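Local coordinates for protein condensin complex subunit 3 (Schizosaccharomyces pombe, PDB 5OQR) that serves as a regulatory subunit of condensin, the complex required to convert interphase chromatin into condensed, mitotic-like chromosomes, at residues Val348-Arg351 / Ser355-Glu358; Trp682-Lys687 / Asn705-Leu710; Glu716-Ala721 / Lys725-Met730. All blocks are in the same frame, centred on the assembly; numbering follows the deposited sequence.

All three contacts join neighbouring elements of a helical HEAT-repeat solenoid. Contact 1 is a surface contact across the turn between helix 336-348 and helix 356-372, with one hydrogen bond from a serine hydroxyl to a carbonyl and a leucine-tyrosine touch. Contacts 2 and 3 lie on the other side of the chain's centre and both use helix 706-717. The residues that touch in contact 2 are all buried, at the start of that helix, where a histidine ring meets the loop after helix 669-682. Contact 3 is partly buried at its far end, where a buried arginine, not a surface serine, binds the carbonyls. Contact 1 is about 60 Å from contact 2 and 68 Å from contact 3, centre to centre.

Contact 1: residues Val348-Arg351 / Ser355-Glu358; sequences VSLR and SYDE
The polar part of the contact is a hydrogen bond from OG of S355 to the backbone O of S349, 3.2 Å long. The hydroxyl comes in within the carbonyl plane, on a lone pair, with a C=O...O angle of 132°. With chi1 at 53°, OG of S355 stands between its own backbone N and carbonyl carbon, and from there it reaches back across the turn; it also has a weak bond to O of D352. S355 is the N-cap residue of helix 356-372, yet its side chain makes no capping bond. The arrangement is thus a short connection between consecutive helices, 336-348 and 356-372, of the kind that strings together a helical solenoid. The apolar part is L350 against Y356, whose side chains cross obliquely. Methyl CD2 of L350 touches CD1 of the Y356 ring at 3.9 Å and lies about as near to CE1. The same side of the ring meets the L350 backbone: its O lies in the ring plane, at the edge, 3.4 Å from CD1 of Y356. Beyond the turn L350 continues onto S359, C360 and I363 of helix 356-372, while Y356 rests on P398.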
ATOM      1  N   VAL A 348      13.846 -19.772 -33.410  1.00 30.86           N
ATOM      2  CA  VAL A 348      15.201 -20.194 -33.745  1.00 37.29           C
ATOM      3  C   VAL A 348      16.158 -19.855 -32.610  1.00 36.85           C
ATOM      4  O   VAL A 348      17.033 -20.655 -32.255  1.00 35.53           O
ATOM      5  CB  VAL A 348      15.643 -19.550 -35.074  1.00 38.46           C
ATOM      6  CG1 VAL A 348      17.084 -19.916 -35.406  1.00 40.62           C
ATOM      7  CG2 VAL A 348      14.719 -19.975 -36.203  1.00 31.05           C
ATOM      8  N   SER A 349      16.006 -18.669 -32.021  1.00 41.06           N
ATOM      9  CA  SER A 349      16.881 -18.237 -30.939  1.00 42.09           C
ATOM     10  C   SER A 349      16.734 -19.086 -29.683  1.00 39.59           C
ATOM     11  O   SER A 349      17.578 -18.982 -28.789  1.00 39.61           O
ATOM     12  CB  SER A 349      16.609 -16.771 -30.604  1.00 40.14           C
ATOM     13  OG  SER A 349      17.063 -15.915 -31.636  1.00 49.20           O
ATOM     14  N   LEU A 350      15.691 -19.910 -29.585  1.00 36.33           N
ATOM     15  CA  LEU A 350      15.546 -20.785 -28.431  1.00 32.29           C
ATOM     16  C   LEU A 350      16.519 -21.954 -28.469  1.00 37.93           C
ATOM     17  O   LEU A 350      16.793 -22.547 -27.422  1.00 44.31           O
ATOM     18  CB  LEU A 350      14.114 -21.311 -28.344  1.00 32.76           C
ATOM     19  CG  LEU A 350      13.031 -20.280 -28.012  1.00 29.88           C
ATOM     20  CD1 LEU A 350      11.664 -20.931 -28.063  1.00 29.00           C
ATOM     21  CD2 LEU A 350      13.268 -19.651 -26.650  1.00 26.85           C
ATOM     22  N   ARG A 351      17.043 -22.297 -29.646  1.00 50.96           N
ATOM     23  CA  ARG A 351      17.986 -23.405 -29.736  1.00 48.01           C
ATOM     24  C   ARG A 351      19.317 -23.041 -29.093  1.00 51.57           C
ATOM     25  O   ARG A 351      19.969 -23.890 -28.474  1.00 62.91           O
ATOM     26  CB  ARG A 351      18.188 -23.804 -31.197  1.00 46.37           C
ATOM     27  CG  ARG A 351      16.902 -24.139 -31.933  1.00 50.69           C
ATOM     28  CD  ARG A 351      17.201 -24.821 -33.251  1.00 49.99           C
ATOM     29  NE  ARG A 351      16.008 -25.005 -34.073  1.00 47.31           N
ATOM     30  CZ  ARG A 351      15.157 -26.018 -33.951  1.00 48.26           C
ATOM     31  NH1 ARG A 351      15.345 -26.950 -33.026  1.00 47.64           N
ATOM     32  NH2 ARG A 351      14.107 -26.098 -34.755  1.00 46.43           N
ATOM     33  N   SER A 355      20.982 -17.124 -25.720  1.00 53.54           N
ATOM     34  CA  SER A 355      19.873 -16.215 -25.984  1.00 53.74           C
ATOM     35  C   SER A 355      18.524 -16.844 -25.651  1.00 45.18           C
ATOM     36  O   SER A 355      17.498 -16.427 -26.194  1.00 45.03           O
ATOM     37  CB  SER A 355      19.903 -15.763 -27.444  1.00 58.17           C
ATOM     38  OG  SER A 355      19.943 -16.874 -28.321  1.00 58.95           O
ATOM     39  N   TYR A 356      18.506 -17.834 -24.760  1.00 45.84           N
ATOM     40  CA  TYR A 356      17.275 -18.552 -24.453  1.00 42.15           C
ATOM     41  C   TYR A 356      16.348 -17.724 -23.568  1.00 44.14           C
ATOM     42  O   TYR A 356      15.170 -17.543 -23.891  1.00 37.56           O
ATOM     43  CB  TYR A 356      17.610 -19.885 -23.784  1.00 43.23           C
ATOM     44  CG  TYR A 356      16.402 -20.698 -23.391  1.00 47.84           C
ATOM     45  CD1 TYR A 356      15.752 -21.502 -24.317  1.00 36.60           C
ATOM     46  CD2 TYR A 356      15.914 -20.669 -22.093  1.00 45.35           C
ATOM     47  CE1 TYR A 356      14.648 -22.249 -23.962  1.00 44.06           C
ATOM     48  CE2 TYR A 356      14.811 -21.413 -21.728  1.00 51.29           C
ATOM     49  CZ  TYR A 356      14.181 -22.202 -22.667  1.00 54.43           C
ATOM     50  OH  TYR A 356      13.080 -22.945 -22.306  1.00 56.41           O
ATOM     51  N   ASP A 357      16.862 -17.214 -22.448  1.00 51.75           N
ATOM     52  CA  ASP A 357      16.012 -16.490 -21.508  1.00 44.12           C
ATOM     53  C   ASP A 357      15.411 -15.246 -22.148  1.00 36.81           C
ATOM     54  O   ASP A 357      14.244 -14.918 -21.906  1.00 38.92           O
ATOM     55  CB  ASP A 357      16.810 -16.116 -20.260  1.00 57.52           C
ATOM     56  CG  ASP A 357      17.137 -17.318 -19.392  1.00 60.46           C
ATOM     57  OD1 ASP A 357      16.414 -18.331 -19.478  1.00 67.25           O
ATOM     58  OD2 ASP A 357      18.116 -17.246 -18.620  1.00 64.21           O
ATOM     59  N   GLU A 358      16.189 -14.537 -22.967  1.00 36.29           N
ATOM     60  CA  GLU A 358      15.670 -13.328 -23.596  1.00 41.05           C
ATOM     61  C   GLU A 358      14.602 -13.659 -24.631  1.00 39.13           C
ATOM     62  O   GLU A 358      13.596 -12.948 -24.738  1.00 37.77           O
ATOM     63  CB  GLU A 358      16.806 -12.540 -24.244  1.00 46.04           C
ATOM     64  CG  GLU A 358      16.520 -11.051 -24.350  1.00 51.84           C
ATOM     65  CD  GLU A 358      17.350 -10.360 -25.412  1.00 60.70           C
ATOM     66  OE1 GLU A 358      17.866 -11.049 -26.316  1.00 73.48           O
ATOM     67  OE2 GLU A 358      17.485  -9.120 -25.341  1.00 58.38           O
TER

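Contact 2: residues Trp682-Lys687 / Asn705-Leu710; sequences WTDNEK and NVHLHL
H707 brings its imidazole up to the backbone and side chains of T683 and D684. From CB, a chi1 of -89° sends the ring across to the loop that follows helix 669-682. ND1 is hydrogen-bonded to the backbone N of K738. CE1 packs on D684, 3.8 Å from its CA. At the tip, NE2 is hydrogen-bonded to O of L680 in the last turn of helix 669-682; OG1 of T683 also lies at the ring edge, in plane, 3.2 Å from NE2. The proton of that hydroxyl can go to O of M679, its strongest polar partner, or be shared with O of L680. CD2 lies 3.5 Å from OG1 of T683, with O of T683 a little farther off. A leucine in place of H707 would probably leave K738 N without its ring acceptor and L680 O with only the T683 hydroxyl of these two partners. V706 sets its CG1 on CB of T683 at 4.0 Å. In the loop, D684 folds an Asx turn, OD1 accepting from N of E686. N705 caps the facing helix: its OD1 takes the N-H of L708 in plane on a lone pair, and that of H707 weakly. The arrangement is a helix start N-capped by asparagine, with V706 and H707 buried, opening HEAT repeat 9 against the end of the preceding helix.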
ATOM      1  N   TRP A 682     -16.026  -0.792  11.377  1.00 34.47           N
ATOM      2  CA  TRP A 682     -16.665  -1.753  10.484  1.00 30.95           C
ATOM      3  C   TRP A 682     -18.172  -1.794  10.682  1.00 33.05           C
ATOM      4  O   TRP A 682     -18.916  -2.035   9.725  1.00 33.96           O
ATOM      5  CB  TRP A 682     -16.080  -3.146  10.708  1.00 30.78           C
ATOM      6  CG  TRP A 682     -14.646  -3.287  10.307  1.00 31.77           C
ATOM      7  CD1 TRP A 682     -13.942  -2.471   9.476  1.00 33.31           C
ATOM      8  CD2 TRP A 682     -13.739  -4.312  10.725  1.00 26.55           C
ATOM      9  NE1 TRP A 682     -12.654  -2.923   9.350  1.00 32.72           N
ATOM     10  CE2 TRP A 682     -12.503  -4.053  10.108  1.00 26.59           C
ATOM     11  CE3 TRP A 682     -13.853  -5.424  11.563  1.00 30.92           C
ATOM     12  CZ2 TRP A 682     -11.390  -4.864  10.302  1.00 33.18           C
ATOM     13  CZ3 TRP A 682     -12.750  -6.227  11.752  1.00 28.68           C
ATOM     14  CH2 TRP A 682     -11.534  -5.944  11.127  1.00 32.96           C
ATOM     15  N   THR A 683     -18.638  -1.573  11.906  1.00 42.13           N
ATOM     16  CA  THR A 683     -20.055  -1.667  12.226  1.00 31.97           C
ATOM     17  C   THR A 683     -20.770  -0.323  12.162  1.00 30.33           C
ATOM     18  O   THR A 683     -21.981  -0.274  12.386  1.00 31.90           O
ATOM     19  CB  THR A 683     -20.221  -2.287  13.615  1.00 29.48           C
ATOM     20  OG1 THR A 683     -19.344  -1.636  14.538  1.00 40.00           O
ATOM     21  CG2 THR A 683     -19.870  -3.751  13.592  1.00 26.05           C
ATOM     22  N   ASP A 684     -20.061   0.756  11.843  1.00 36.17           N
ATOM     23  CA  ASP A 684     -20.655   2.084  11.780  1.00 40.77           C
ATOM     24  C   ASP A 684     -21.482   2.221  10.505  1.00 43.18           C
ATOM     25  O   ASP A 684     -20.955   2.071   9.398  1.00 45.20           O
ATOM     26  CB  ASP A 684     -19.560   3.146  11.833  1.00 45.33           C
ATOM     27  CG  ASP A 684     -20.107   4.555  11.929  1.00 54.47           C
ATOM     28  OD1 ASP A 684     -21.280   4.779  11.562  1.00 58.18           O
ATOM     29  OD2 ASP A 684     -19.354   5.448  12.366  1.00 59.27           O
ATOM     30  N   ASN A 685     -22.773   2.519  10.662  1.00 52.54           N
ATOM     31  CA  ASN A 685     -23.656   2.634   9.506  1.00 50.67           C
ATOM     32  C   ASN A 685     -23.244   3.780   8.593  1.00 53.44           C
ATOM     33  O   ASN A 685     -23.495   3.730   7.384  1.00 50.31           O
ATOM     34  CB  ASN A 685     -25.100   2.827   9.969  1.00 53.42           C
ATOM     35  CG  ASN A 685     -26.071   2.943   8.813  1.00 60.25           C
ATOM     36  OD1 ASN A 685     -26.527   4.035   8.478  1.00 59.23           O
ATOM     37  ND2 ASN A 685     -26.387   1.813   8.191  1.00 57.83           N
ATOM     38  N   GLU A 686     -22.617   4.818   9.146  1.00 61.78           N
ATOM     39  CA  GLU A 686     -22.218   5.962   8.337  1.00 65.74           C
ATOM     40  C   GLU A 686     -21.172   5.594   7.294  1.00 67.78           C
ATOM     41  O   GLU A 686     -21.062   6.284   6.276  1.00 73.26           O
ATOM     42  CB  GLU A 686     -21.680   7.074   9.241  1.00 78.83           C
ATOM     43  CG  GLU A 686     -21.332   8.366   8.514  1.00104.48           C
ATOM     44  CD  GLU A 686     -22.549   9.052   7.923  1.00108.84           C
ATOM     45  OE1 GLU A 686     -23.682   8.657   8.270  1.00104.60           O
ATOM     46  OE2 GLU A 686     -22.374   9.987   7.114  1.00118.24           O
ATOM     47  N   LYS A 687     -20.411   4.524   7.515  1.00 60.35           N
ATOM     48  CA  LYS A 687     -19.295   4.177   6.646  1.00 56.77           C
ATOM     49  C   LYS A 687     -19.689   3.244   5.508  1.00 52.20           C
ATOM     50  O   LYS A 687     -18.805   2.665   4.872  1.00 60.17           O
ATOM     51  CB  LYS A 687     -18.171   3.537   7.461  1.00 51.98           C
ATOM     52  CG  LYS A 687     -17.615   4.423   8.559  1.00 53.13           C
ATOM     53  CD  LYS A 687     -16.146   4.125   8.808  1.00 58.01           C
ATOM     54  CE  LYS A 687     -15.703   4.579  10.186  1.00 62.85           C
ATOM     55  NZ  LYS A 687     -16.011   6.011  10.441  1.00 60.59           N
ATOM     56  N   ASN A 705     -30.460  -0.015  14.151  1.00 42.10           N
ATOM     57  CA  ASN A 705     -29.096   0.488  14.129  1.00 33.11           C
ATOM     58  C   ASN A 705     -28.145  -0.569  14.674  1.00 32.04           C
ATOM     59  O   ASN A 705     -28.385  -1.144  15.739  1.00 33.03           O
ATOM     60  CB  ASN A 705     -29.002   1.771  14.949  1.00 35.36           C
ATOM     61  CG  ASN A 705     -27.665   2.452  14.811  1.00 34.97           C
ATOM     62  OD1 ASN A 705     -26.777   2.272  15.641  1.00 36.84           O
ATOM     63  ND2 ASN A 705     -27.513   3.249  13.759  1.00 32.28           N
ATOM     64  N   VAL A 706     -27.064  -0.826  13.935  1.00 33.72           N
ATOM     65  CA  VAL A 706     -26.118  -1.862  14.337  1.00 33.15           C
ATOM     66  C   VAL A 706     -25.444  -1.489  15.650  1.00 29.28           C
ATOM     67  O   VAL A 706     -25.187  -2.348  16.499  1.00 29.59           O
ATOM     68  CB  VAL A 706     -25.083  -2.104  13.220  1.00 31.40           C
ATOM     69  CG1 VAL A 706     -24.078  -3.176  13.631  1.00 28.95           C
ATOM     70  CG2 VAL A 706     -25.774  -2.503  11.929  1.00 33.53           C
ATOM     71  N   HIS A 707     -25.138  -0.204  15.834  1.00 32.11           N
ATOM     72  CA  HIS A 707     -24.439   0.214  17.043  1.00 30.58           C
ATOM     73  C   HIS A 707     -25.350   0.148  18.262  1.00 31.96           C
ATOM     74  O   HIS A 707     -24.908  -0.235  19.350  1.00 31.31           O
ATOM     75  CB  HIS A 707     -23.876   1.622  16.858  1.00 32.45           C
ATOM     76  CG  HIS A 707     -22.494   1.650  16.281  1.00 38.80           C
ATOM     77  ND1 HIS A 707     -21.818   2.824  16.033  1.00 40.93           N
ATOM     78  CD2 HIS A 707     -21.661   0.651  15.906  1.00 34.88           C
ATOM     79  CE1 HIS A 707     -20.628   2.548  15.535  1.00 40.83           C
ATOM     80  NE2 HIS A 707     -20.508   1.237  15.447  1.00 34.18           N
ATOM     81  N   LEU A 708     -26.620   0.515  18.107  1.00 29.55           N
ATOM     82  CA  LEU A 708     -27.552   0.326  19.209  1.00 30.03           C
ATOM     83  C   LEU A 708     -27.808  -1.153  19.456  1.00 29.77           C
ATOM     84  O   LEU A 708     -28.027  -1.562  20.601  1.00 33.44           O
ATOM     85  CB  LEU A 708     -28.863   1.059  18.928  1.00 30.27           C
ATOM     86  CG  LEU A 708     -29.743   1.312  20.154  1.00 27.76           C
ATOM     87  CD1 LEU A 708     -29.056   2.245  21.143  1.00 34.05           C
ATOM     88  CD2 LEU A 708     -31.081   1.887  19.734  1.00 37.88           C
ATOM     89  N   HIS A 709     -27.781  -1.967  18.400  1.00 29.80           N
ATOM     90  CA  HIS A 709     -27.823  -3.412  18.580  1.00 28.71           C
ATOM     91  C   HIS A 709     -26.571  -3.906  19.290  1.00 28.09           C
ATOM     92  O   HIS A 709     -26.636  -4.828  20.109  1.00 28.55           O
ATOM     93  CB  HIS A 709     -27.981  -4.104  17.226  1.00 29.33           C
ATOM     94  CG  HIS A 709     -27.776  -5.585  17.277  1.00 28.97           C
ATOM     95  ND1 HIS A 709     -26.752  -6.219  16.608  1.00 33.36           N
ATOM     96  CD2 HIS A 709     -28.456  -6.556  17.930  1.00 24.79           C
ATOM     97  CE1 HIS A 709     -26.813  -7.517  16.840  1.00 30.80           C
ATOM     98  NE2 HIS A 709     -27.837  -7.748  17.641  1.00 33.97           N
ATOM     99  N   LEU A 710     -25.420  -3.297  18.996  1.00 29.38           N
ATOM    100  CA  LEU A 710     -24.182  -3.696  19.653  1.00 29.94           C
ATOM    101  C   LEU A 710     -24.206  -3.339  21.134  1.00 30.31           C
ATOM    102  O   LEU A 710     -23.658  -4.071  21.965  1.00 30.38           O
ATOM    103  CB  LEU A 710     -22.991  -3.038  18.959  1.00 27.01           C
ATOM    104  CG  LEU A 710     -21.609  -3.396  19.507  1.00 33.66           C
ATOM    105  CD1 LEU A 710     -21.345  -4.885  19.383  1.00 36.64           C
ATOM    106  CD2 LEU A 710     -20.538  -2.599  18.794  1.00 29.41           C
TER

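Contact 3: residues Glu716-Ala721 / Lys725-Met730; sequences ESLPNA and KERKFM
NH2 of R727 is gripped by two backbone carbonyls, O of P719 and O of A721, both 3.1 Å away. The P719 oxygen sits at the edge of the guanidinium, in its plane, with the N-H...O angle at 140°; the A721 bond is weak and bent. A third carbonyl, O of L718, accepts from NE of R727 at 3.1 Å and 151°, with NE above the plane of that carbonyl. The arginine leaves its helix with CG anti to the backbone N (chi1 -159°) and bends at chi3, which turns NE and NH2 back onto the carbonyls of 718-721. Its guanidinium also makes a cation-pi contact with F763. An apolar part accompanies the polar one. CD2 of L718 touches CB of M730 at 3.5 Å, the two side chains running antiparallel alongside one another, and L718 goes on to Y758 of helix 745-759. CB of A721 points into the neighbouring helix, 4.1 Å from both CA of R727 and CG of E726. These residues close the bend between the two helices of HEAT repeat 9, 706-717 and 725-736. A buried positive charge is here met by neutral carbonyl oxygens and an aromatic ring, with no carboxylate bonded to it across the contact; the carbonyl dipoles probably stabilise the charge, while the guanidinium ties L718 and P719, and more weakly A721, to one helix.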
ATOM      1  N   GLU A 716     -25.555  -7.679  27.476  1.00 34.48           N
ATOM      2  CA  GLU A 716     -25.794  -9.095  27.716  1.00 33.31           C
ATOM      3  C   GLU A 716     -24.513  -9.887  27.941  1.00 35.89           C
ATOM      4  O   GLU A 716     -24.582 -11.010  28.449  1.00 48.79           O
ATOM      5  CB  GLU A 716     -26.567  -9.695  26.543  1.00 41.67           C
ATOM      6  CG  GLU A 716     -28.033  -9.307  26.514  1.00 47.64           C
ATOM      7  CD  GLU A 716     -28.706  -9.667  25.207  1.00 52.15           C
ATOM      8  OE1 GLU A 716     -28.001 -10.093  24.270  1.00 59.58           O
ATOM      9  OE2 GLU A 716     -29.942  -9.526  25.117  1.00 57.92           O
ATOM     10  N   SER A 717     -23.352  -9.335  27.586  1.00 33.84           N
ATOM     11  CA  SER A 717     -22.086 -10.036  27.733  1.00 39.62           C
ATOM     12  C   SER A 717     -21.268  -9.559  28.924  1.00 46.81           C
ATOM     13  O   SER A 717     -20.326 -10.252  29.322  1.00 49.29           O
ATOM     14  CB  SER A 717     -21.247  -9.883  26.459  1.00 42.59           C
ATOM     15  OG  SER A 717     -20.567  -8.643  26.448  1.00 44.93           O
ATOM     16  N   LEU A 718     -21.595  -8.402  29.499  1.00 51.55           N
ATOM     17  CA  LEU A 718     -20.845  -7.917  30.653  1.00 44.60           C
ATOM     18  C   LEU A 718     -20.817  -8.916  31.802  1.00 48.57           C
ATOM     19  O   LEU A 718     -19.767  -9.032  32.455  1.00 54.30           O
ATOM     20  CB  LEU A 718     -21.424  -6.578  31.121  1.00 46.94           C
ATOM     21  CG  LEU A 718     -21.221  -5.382  30.191  1.00 42.05           C
ATOM     22  CD1 LEU A 718     -22.059  -4.207  30.661  1.00 40.28           C
ATOM     23  CD2 LEU A 718     -19.757  -4.995  30.106  1.00 38.35           C
ATOM     24  N   PRO A 719     -21.896  -9.642  32.112  1.00 47.34           N
ATOM     25  CA  PRO A 719     -21.806 -10.633  33.196  1.00 52.18           C
ATOM     26  C   PRO A 719     -20.723 -11.675  32.974  1.00 62.14           C
ATOM     27  O   PRO A 719     -20.007 -12.031  33.917  1.00 66.80           O
ATOM     28  CB  PRO A 719     -23.207 -11.260  33.206  1.00 50.50           C
ATOM     29  CG  PRO A 719     -24.087 -10.226  32.617  1.00 44.48           C
ATOM     30  CD  PRO A 719     -23.266  -9.523  31.588  1.00 41.92           C
ATOM     31  N   ASN A 720     -20.581 -12.178  31.745  1.00 65.47           N
ATOM     32  CA  ASN A 720     -19.583 -13.203  31.470  1.00 68.09           C
ATOM     33  C   ASN A 720     -18.172 -12.636  31.431  1.00 73.84           C
ATOM     34  O   ASN A 720     -17.208 -13.396  31.569  1.00 76.59           O
ATOM     35  CB  ASN A 720     -19.904 -13.906  30.153  1.00 74.16           C
ATOM     36  CG  ASN A 720     -21.264 -14.570  30.168  1.00 80.66           C
ATOM     37  OD1 ASN A 720     -21.697 -15.096  31.193  1.00 83.59           O
ATOM     38  ND2 ASN A 720     -21.949 -14.545  29.032  1.00 83.38           N
ATOM     39  N   ALA A 721     -18.026 -11.327  31.244  1.00 65.93           N
ATOM     40  CA  ALA A 721     -16.722 -10.704  31.381  1.00 62.82           C
ATOM     41  C   ALA A 721     -16.227 -10.848  32.816  1.00 76.61           C
ATOM     42  O   ALA A 721     -17.000 -11.069  33.752  1.00 75.84           O
ATOM     43  CB  ALA A 721     -16.786  -9.228  30.992  1.00 57.52           C
ATOM     44  N   LYS A 725     -10.131  -4.834  34.116  1.00 66.85           N
ATOM     45  CA  LYS A 725     -10.098  -4.125  32.841  1.00 69.95           C
ATOM     46  C   LYS A 725     -11.140  -4.679  31.882  1.00 55.79           C
ATOM     47  O   LYS A 725     -11.758  -3.925  31.121  1.00 48.35           O
ATOM     48  CB  LYS A 725      -8.708  -4.219  32.214  1.00 86.12           C
ATOM     49  CG  LYS A 725      -8.587  -3.498  30.869  1.00 95.20           C
ATOM     50  CD  LYS A 725      -7.549  -4.145  29.970  1.00 89.70           C
ATOM     51  CE  LYS A 725      -7.636  -3.595  28.555  1.00 83.98           C
ATOM     52  NZ  LYS A 725      -7.517  -2.112  28.523  1.00 87.30           N
ATOM     53  N   GLU A 726     -11.344  -5.996  31.899  1.00 49.69           N
ATOM     54  CA  GLU A 726     -12.226  -6.630  30.927  1.00 57.53           C
ATOM     55  C   GLU A 726     -13.623  -6.025  30.986  1.00 51.23           C
ATOM     56  O   GLU A 726     -14.094  -5.415  30.021  1.00 48.49           O
ATOM     57  CB  GLU A 726     -12.263  -8.138  31.177  1.00 62.30           C
ATOM     58  CG  GLU A 726     -12.847  -8.960  30.046  1.00 60.18           C
ATOM     59  CD  GLU A 726     -12.439 -10.421  30.126  1.00 66.96           C
ATOM     60  OE1 GLU A 726     -11.223 -10.694  30.215  1.00 70.90           O
ATOM     61  OE2 GLU A 726     -13.331 -11.295  30.117  1.00 70.78           O
ATOM     62  N   ARG A 727     -14.297  -6.169  32.129  1.00 59.31           N
ATOM     63  CA  ARG A 727     -15.618  -5.571  32.283  1.00 45.82           C
ATOM     64  C   ARG A 727     -15.548  -4.056  32.152  1.00 37.66           C
ATOM     65  O   ARG A 727     -16.437  -3.436  31.558  1.00 33.86           O
ATOM     66  CB  ARG A 727     -16.216  -5.975  33.629  1.00 54.25           C
ATOM     67  CG  ARG A 727     -17.728  -5.853  33.707  1.00 49.58           C
ATOM     68  CD  ARG A 727     -18.250  -6.387  35.029  1.00 59.31           C
ATOM     69  NE  ARG A 727     -18.508  -7.824  34.989  1.00 60.60           N
ATOM     70  CZ  ARG A 727     -18.653  -8.591  36.067  1.00 67.62           C
ATOM     71  NH1 ARG A 727     -18.549  -8.067  37.281  1.00 76.92           N
ATOM     72  NH2 ARG A 727     -18.893  -9.887  35.931  1.00 68.21           N
ATOM     73  N   LYS A 728     -14.496  -3.441  32.697  1.00 41.15           N
ATOM     74  CA  LYS A 728     -14.278  -2.013  32.485  1.00 42.48           C
ATOM     75  C   LYS A 728     -14.196  -1.687  31.001  1.00 43.29           C
ATOM     76  O   LYS A 728     -14.812  -0.726  30.528  1.00 37.45           O
ATOM     77  CB  LYS A 728     -12.994  -1.562  33.181  1.00 53.28           C
ATOM     78  CG  LYS A 728     -13.186  -0.964  34.565  1.00 58.37           C
ATOM     79  CD  LYS A 728     -12.077   0.028  34.903  1.00 69.35           C
ATOM     80  CE  LYS A 728     -12.156   1.279  34.030  1.00 77.57           C
ATOM     81  NZ  LYS A 728     -11.384   2.423  34.589  1.00 72.81           N
ATOM     82  N   PHE A 729     -13.420  -2.473  30.252  1.00 45.03           N
ATOM     83  CA  PHE A 729     -13.155  -2.138  28.860  1.00 43.38           C
ATOM     84  C   PHE A 729     -14.410  -2.273  28.009  1.00 43.23           C
ATOM     85  O   PHE A 729     -14.654  -1.449  27.121  1.00 40.38           O
ATOM     86  CB  PHE A 729     -12.038  -3.024  28.312  1.00 57.53           C
ATOM     87  CG  PHE A 729     -11.723  -2.760  26.876  1.00 45.72           C
ATOM     88  CD1 PHE A 729     -12.051  -3.684  25.902  1.00 48.67           C
ATOM     89  CD2 PHE A 729     -11.121  -1.575  26.496  1.00 47.24           C
ATOM     90  CE1 PHE A 729     -11.770  -3.436  24.577  1.00 58.48           C
ATOM     91  CE2 PHE A 729     -10.838  -1.320  25.173  1.00 56.27           C
ATOM     92  CZ  PHE A 729     -11.167  -2.248  24.211  1.00 61.69           C
ATOM     93  N   MET A 730     -15.219  -3.302  28.260  1.00 43.11           N
ATOM     94  CA  MET A 730     -16.446  -3.470  27.491  1.00 37.87           C
ATOM     95  C   MET A 730     -17.395  -2.301  27.702  1.00 35.86           C
ATOM     96  O   MET A 730     -18.111  -1.910  26.773  1.00 32.62           O
ATOM     97  CB  MET A 730     -17.126  -4.786  27.867  1.00 42.79           C
ATOM     98  CG  MET A 730     -16.272  -6.020  27.613  1.00 55.65           C
ATOM     99  SD  MET A 730     -15.698  -6.158  25.907  1.00 53.75           S
ATOM    100  CE  MET A 730     -17.225  -6.546  25.060  1.00 46.76           C
TER